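Local coordinates for protein probable transcriptional regulator (PDB 2ESN) that probably regulates transcription as a LysR-type protein, with a helix-turn-helix domain for DNA and a substrate-binding domain expected to sense a small effector, at the interface of chains A and B. Numbering follows the deposited sequence. Chains: chain A/B, probable transcriptional regulator.

Contact 1: the interface of chains A and B. Residues chain A 120-121, 124; chain B 202, 231, 246-248.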
loop_
_atom_site.group_PDB
_atom_site.type_symbol
_atom_site.label_atom_id
_atom_site.label_comp_id
_atom_site.label_asym_id
_atom_site.label_seq_id
_atom_site.Cartn_x
_atom_site.Cartn_y
_atom_site.Cartn_z
ATOM N N MET A 120 19.181 28.271 3.429
ATOM C CA MET A 120 18.882 28.784 2.080
ATOM C C MET A 120 19.285 30.247 1.850
ATOM O O MET A 120 19.432 30.669 0.704
ATOM C CB MET A 120 17.411 28.591 1.736
ATOM C CG MET A 120 16.913 27.143 1.806
ATOM S SD MET A 120 17.736 25.868 0.891
ATOM C CE MET A 120 17.551 26.435 -0.705
ATOM N N ASN A 121 19.407 31.029 2.924
ATOM C CA ASN A 121 19.990 32.326 2.744
ATOM C C ASN A 121 21.385 32.187 2.031
ATOM O O ASN A 121 21.742 32.985 1.176
ATOM C CB ASN A 121 20.099 33.037 4.054
ATOM C CG ASN A 121 20.883 34.342 3.923
ATOM O OD1 ASN A 121 22.057 34.404 4.259
ATOM N ND2 ASN A 121 20.224 35.378 3.434
ATOM N N GLN A 124 21.204 29.782 -1.614
ATOM C CA GLN A 124 20.593 30.434 -2.789
ATOM C C GLN A 124 21.654 31.091 -3.730
ATOM O O GLN A 124 21.446 31.233 -4.944
ATOM C CB GLN A 124 19.565 31.469 -2.364
ATOM C CG GLN A 124 20.182 32.659 -1.650
ATOM C CD GLN A 124 19.175 33.746 -1.295
ATOM O OE1 GLN A 124 18.145 33.935 -1.964
ATOM N NE2 GLN A 124 19.451 34.430 -0.199
ATOM N N ARG B 202 13.029 32.577 -8.047
ATOM C CA ARG B 202 12.811 31.219 -7.520
ATOM C C ARG B 202 11.797 31.322 -6.404
ATOM O O ARG B 202 11.758 32.327 -5.679
ATOM C CB ARG B 202 14.112 30.608 -7.003
ATOM C CG ARG B 202 15.194 30.457 -8.100
ATOM C CD ARG B 202 16.433 29.862 -7.503
ATOM N NE ARG B 202 16.386 28.398 -7.345
ATOM C CZ ARG B 202 17.101 27.763 -6.421
ATOM N NH1 ARG B 202 17.863 28.470 -5.560
ATOM N NH2 ARG B 202 17.019 26.459 -6.315
ATOM N N VAL B 231 12.185 25.598 -3.092
ATOM C CA VAL B 231 11.910 24.773 -1.876
ATOM C C VAL B 231 10.452 24.412 -1.868
ATOM O O VAL B 231 9.630 25.263 -2.151
ATOM C CB VAL B 231 12.209 25.547 -0.616
ATOM C CG1 VAL B 231 11.840 24.698 0.647
ATOM C CG2 VAL B 231 13.722 26.108 -0.607
ATOM N N THR B 246 15.503 35.049 2.423
ATOM C CA THR B 246 16.022 34.736 1.091
ATOM C C THR B 246 15.423 35.677 0.049
ATOM O O THR B 246 14.542 36.514 0.330
ATOM C CB THR B 246 15.640 33.274 0.618
ATOM O OG1 THR B 246 14.221 33.179 0.555
ATOM C CG2 THR B 246 16.214 32.181 1.530
ATOM N N ASP B 247 15.841 35.490 -1.191
ATOM C CA ASP B 247 15.234 36.258 -2.294
ATOM C C ASP B 247 14.100 35.531 -2.979
ATOM O O ASP B 247 13.552 36.006 -3.995
ATOM C CB ASP B 247 16.300 36.748 -3.282
ATOM C CG ASP B 247 17.316 37.706 -2.638
ATOM O OD1 ASP B 247 17.076 38.271 -1.552
ATOM O OD2 ASP B 247 18.401 37.885 -3.216
ATOM N N PHE B 248 13.650 34.423 -2.355
ATOM C CA PHE B 248 12.525 33.627 -2.875
ATOM C C PHE B 248 11.191 34.317 -2.696
ATOM O O PHE B 248 10.944 35.054 -1.706
ATOM C CB PHE B 248 12.441 32.214 -2.211
ATOM C CG PHE B 248 13.717 31.403 -2.311
ATOM C CD1 PHE B 248 14.614 31.605 -3.348
ATOM C CD2 PHE B 248 13.981 30.374 -1.385
ATOM C CE1 PHE B 248 15.800 30.837 -3.470
ATOM C CE2 PHE B 248 15.152 29.565 -1.525
ATOM C CZ PHE B 248 16.063 29.810 -2.546
HETATM O O HOH W 1 19.157 31.313 -5.850
HETATM O O HOH W 2 18.324 37.073 0.669
#
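Helix 109-126 of the LysR substrate-binding domain presents A:Met120 and A:Gln124 to the turn of chain B that holds B:Thr246, B:Asp247 and B:Phe248. A direct polar link is made by the A:Gln124 amide: backbone N of B:Asp247 donates to its carbonyl oxygen OE1 at 2.9 Å. The N-H lies in the carbonyl plane, on a lone pair, and the bond is nearly straight (166° at H). The other end of the amide is tied to its own helix, where NE2 gives a hydrogen bond to the backbone O of A:Asn121 at 3.0 Å; this fixes the rotation of the group and turns OE1 toward chain B. To get there, CG of A:Gln124 sits between backbone N and carbonyl carbon (chi1 67°), with the chain extended beyond it. NE2 also meets a water that reaches carboxylate oxygen OD1 of B:Asp247, and a second water joins the backbone O of A:Gln124 to the guanidinium NH1 of B:Arg202.

The rest of the contact is mainly apolar. CB of A:Gln124 rests 3.9 Å from CZ at the end of the B:Phe248 ring. The bent A:Met120 chain crosses B:Phe248 at about a right angle, its methyl CE 4.0 Å from CE2 of the ring. That same CE meets CG2 of B:Val231 tip to tip at 3.8 Å. B:Thr246 divides its branches: methyl CG2 lies 3.6 Å from the carbonyl carbon C of A:Met120, while hydroxyl OG1 accepts a hydrogen bond from the backbone N-H of B:Phe248 and steadies the turn. Its CB covers one face of the B:Phe248 ring near the rim.

In the fold, the A side is the later part of helix 109-126, while the B side is the loop joining helix 236-244 to strand 249-253, flanked by the starts of strands 202-206 and 231-233.

Contact 2: the interface of chains A and B. Residues chain A 183, 245-248; chain B 120-121, 124.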
loop_
_atom_site.group_PDB
_atom_site.type_symbol
_atom_site.label_atom_id
_atom_site.label_comp_id
_atom_site.label_asym_id
_atom_site.label_seq_id
_atom_site.Cartn_x
_atom_site.Cartn_y
_atom_site.Cartn_z
ATOM N N ARG A 183 0.333 33.659 27.033
ATOM C CA ARG A 183 -0.058 34.939 26.469
ATOM C C ARG A 183 0.548 35.996 27.377
ATOM O O ARG A 183 0.746 35.763 28.568
ATOM C CB ARG A 183 -1.589 35.091 26.415
ATOM C CG ARG A 183 -2.360 35.144 27.786
ATOM C CD ARG A 183 -3.898 35.386 27.584
ATOM N NE ARG A 183 -4.031 36.589 26.784
ATOM C CZ ARG A 183 -4.889 36.823 25.789
ATOM N NH1 ARG A 183 -5.812 35.959 25.383
ATOM N NH2 ARG A 183 -4.766 37.957 25.150
ATOM N N SER A 245 -3.685 33.624 22.199
ATOM C CA SER A 245 -5.138 33.923 22.326
ATOM C C SER A 245 -5.917 33.199 23.419
ATOM O O SER A 245 -7.129 33.313 23.482
ATOM C CB SER A 245 -5.888 33.652 21.047
ATOM O OG SER A 245 -5.437 34.546 20.068
ATOM N N THR A 246 -5.223 32.509 24.314
ATOM C CA THR A 246 -5.887 31.689 25.329
ATOM C C THR A 246 -5.088 31.774 26.629
ATOM O O THR A 246 -3.972 32.311 26.627
ATOM C CB THR A 246 -5.893 30.151 24.893
ATOM O OG1 THR A 246 -4.551 29.689 24.754
ATOM C CG2 THR A 246 -6.611 29.915 23.543
ATOM N N ASP A 247 -5.630 31.187 27.713
ATOM C CA ASP A 247 -4.926 30.990 28.953
ATOM C C ASP A 247 -4.011 29.750 28.918
ATOM O O ASP A 247 -3.427 29.398 29.971
ATOM C CB ASP A 247 -5.920 30.908 30.154
ATOM C CG ASP A 247 -6.840 32.166 30.250
ATOM O OD1 ASP A 247 -6.506 33.234 29.681
ATOM O OD2 ASP A 247 -7.869 32.071 30.896
ATOM N N PHE A 248 -3.964 29.054 27.776
ATOM C CA PHE A 248 -3.152 27.823 27.667
ATOM C C PHE A 248 -1.639 28.035 27.795
ATOM O O PHE A 248 -1.122 28.953 27.200
ATOM C CB PHE A 248 -3.483 27.003 26.394
ATOM C CG PHE A 248 -4.947 26.648 26.260
ATOM C CD1 PHE A 248 -5.758 26.621 27.347
ATOM C CD2 PHE A 248 -5.475 26.318 25.050
ATOM C CE1 PHE A 248 -7.111 26.317 27.232
ATOM C CE2 PHE A 248 -6.823 26.003 24.896
ATOM C CZ PHE A 248 -7.643 25.946 26.006
ATOM N N MET B 120 -10.456 28.532 20.410
ATOM C CA MET B 120 -10.103 28.189 21.779
ATOM C C MET B 120 -10.168 29.339 22.727
ATOM O O MET B 120 -10.354 29.129 23.934
ATOM C CB MET B 120 -8.714 27.488 21.807
ATOM C CG MET B 120 -8.722 26.119 20.946
ATOM S SD MET B 120 -10.038 24.939 21.188
ATOM C CE MET B 120 -9.943 24.807 22.843
ATOM N N ASN B 121 -10.053 30.572 22.205
ATOM C CA ASN B 121 -10.300 31.724 23.087
ATOM C C ASN B 121 -11.745 31.717 23.659
ATOM O O ASN B 121 -11.975 32.127 24.791
ATOM C CB ASN B 121 -9.974 33.015 22.344
ATOM C CG ASN B 121 -10.273 34.252 23.180
ATOM O OD1 ASN B 121 -9.405 34.771 23.875
ATOM N ND2 ASN B 121 -11.489 34.717 23.101
ATOM N N GLN B 124 -12.289 27.893 25.802
ATOM C CA GLN B 124 -11.612 27.701 27.075
ATOM C C GLN B 124 -12.579 28.092 28.196
ATOM O O GLN B 124 -12.403 27.655 29.320
ATOM C CB GLN B 124 -10.311 28.508 27.159
ATOM C CG GLN B 124 -10.495 30.044 27.002
ATOM C CD GLN B 124 -9.240 30.823 27.091
ATOM O OE1 GLN B 124 -8.169 30.334 27.558
ATOM N NE2 GLN B 124 -9.337 32.088 26.655
HETATM O O HOH W 3 -7.111 34.111 27.290
#
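A:Thr246 has a stretched backbone (phi -144°, psi 173°) and the chain turns at A:Asp247, which aims the backbone N of A:Asp247 at B:Gln124 on helix 109-126. That N-H donates to amide oxygen OE1 of B:Gln124 at 2.7 Å, straight at the hydrogen, in the carbonyl plane and on a lone pair. The A:Asp247 and B:Gln124 side chains cross at about a right angle. NE2 of B:Gln124 reaches back to the backbone O of B:Asn121 at 3.2 Å, with each partner somewhat tilted from the other's plane, so the helix itself helps to orient the amide.

One water gathers three side chains: NE2 of B:Gln124, NH1 of the A:Arg183 guanidinium, and OD1 of the A:Asp247 carboxylate, the last at 2.6 Å. A:Arg183 bends at chi3 to bring NH1 to it, and the guanidinium charge may offset the negative charge of the carboxylate through the shared water.

On the apolar side, A:Thr246 and B:Met120 lie side by side and point the same way, methyl CG2 being 3.7 Å from CB of B:Met120. The thioether methyl CE of B:Met120 comes in at the edge of the A:Phe248 ring, in its plane, 3.9 Å from CE2. The B:Gln124 amide stands steeply to this ring, while its CB lies 3.9 Å from CZ. Within chain A, OG1 of A:Thr246 takes the N-H of A:Phe248, closing the turn.

At A:Ser245 the model is doubtful: its backbone O sits against OD1 of B:Asn121, and both can only accept. A flipped amide, with ND2 in place of OD1, could put a donor there.

The patch couples two substrate-binding domains, reading backbone on one side and a glutamine amide on the other; it probably helps to hold the dimer typical of LysR-type regulators.

Contact 1 and contact 2 are about 35 Å apart, centre to centre, and are the two symmetry-related ends of one interface with the chains exchanged. In contact 1 chain A supplies helix 109-126 and chain B the turn before strand 249-253; in contact 2 these roles are reversed. Each domain therefore both gives and receives, which suits a closed pair rather than an open chain of subunits. B:Val231 and B:Arg202 border contact 1, and A:Ser245 and A:Arg183 border contact 2; the two-fold relation suggests similar neighbours at each. In the four-chain deposited assembly, such pairing could plausibly help set how the DNA-binding domains are placed.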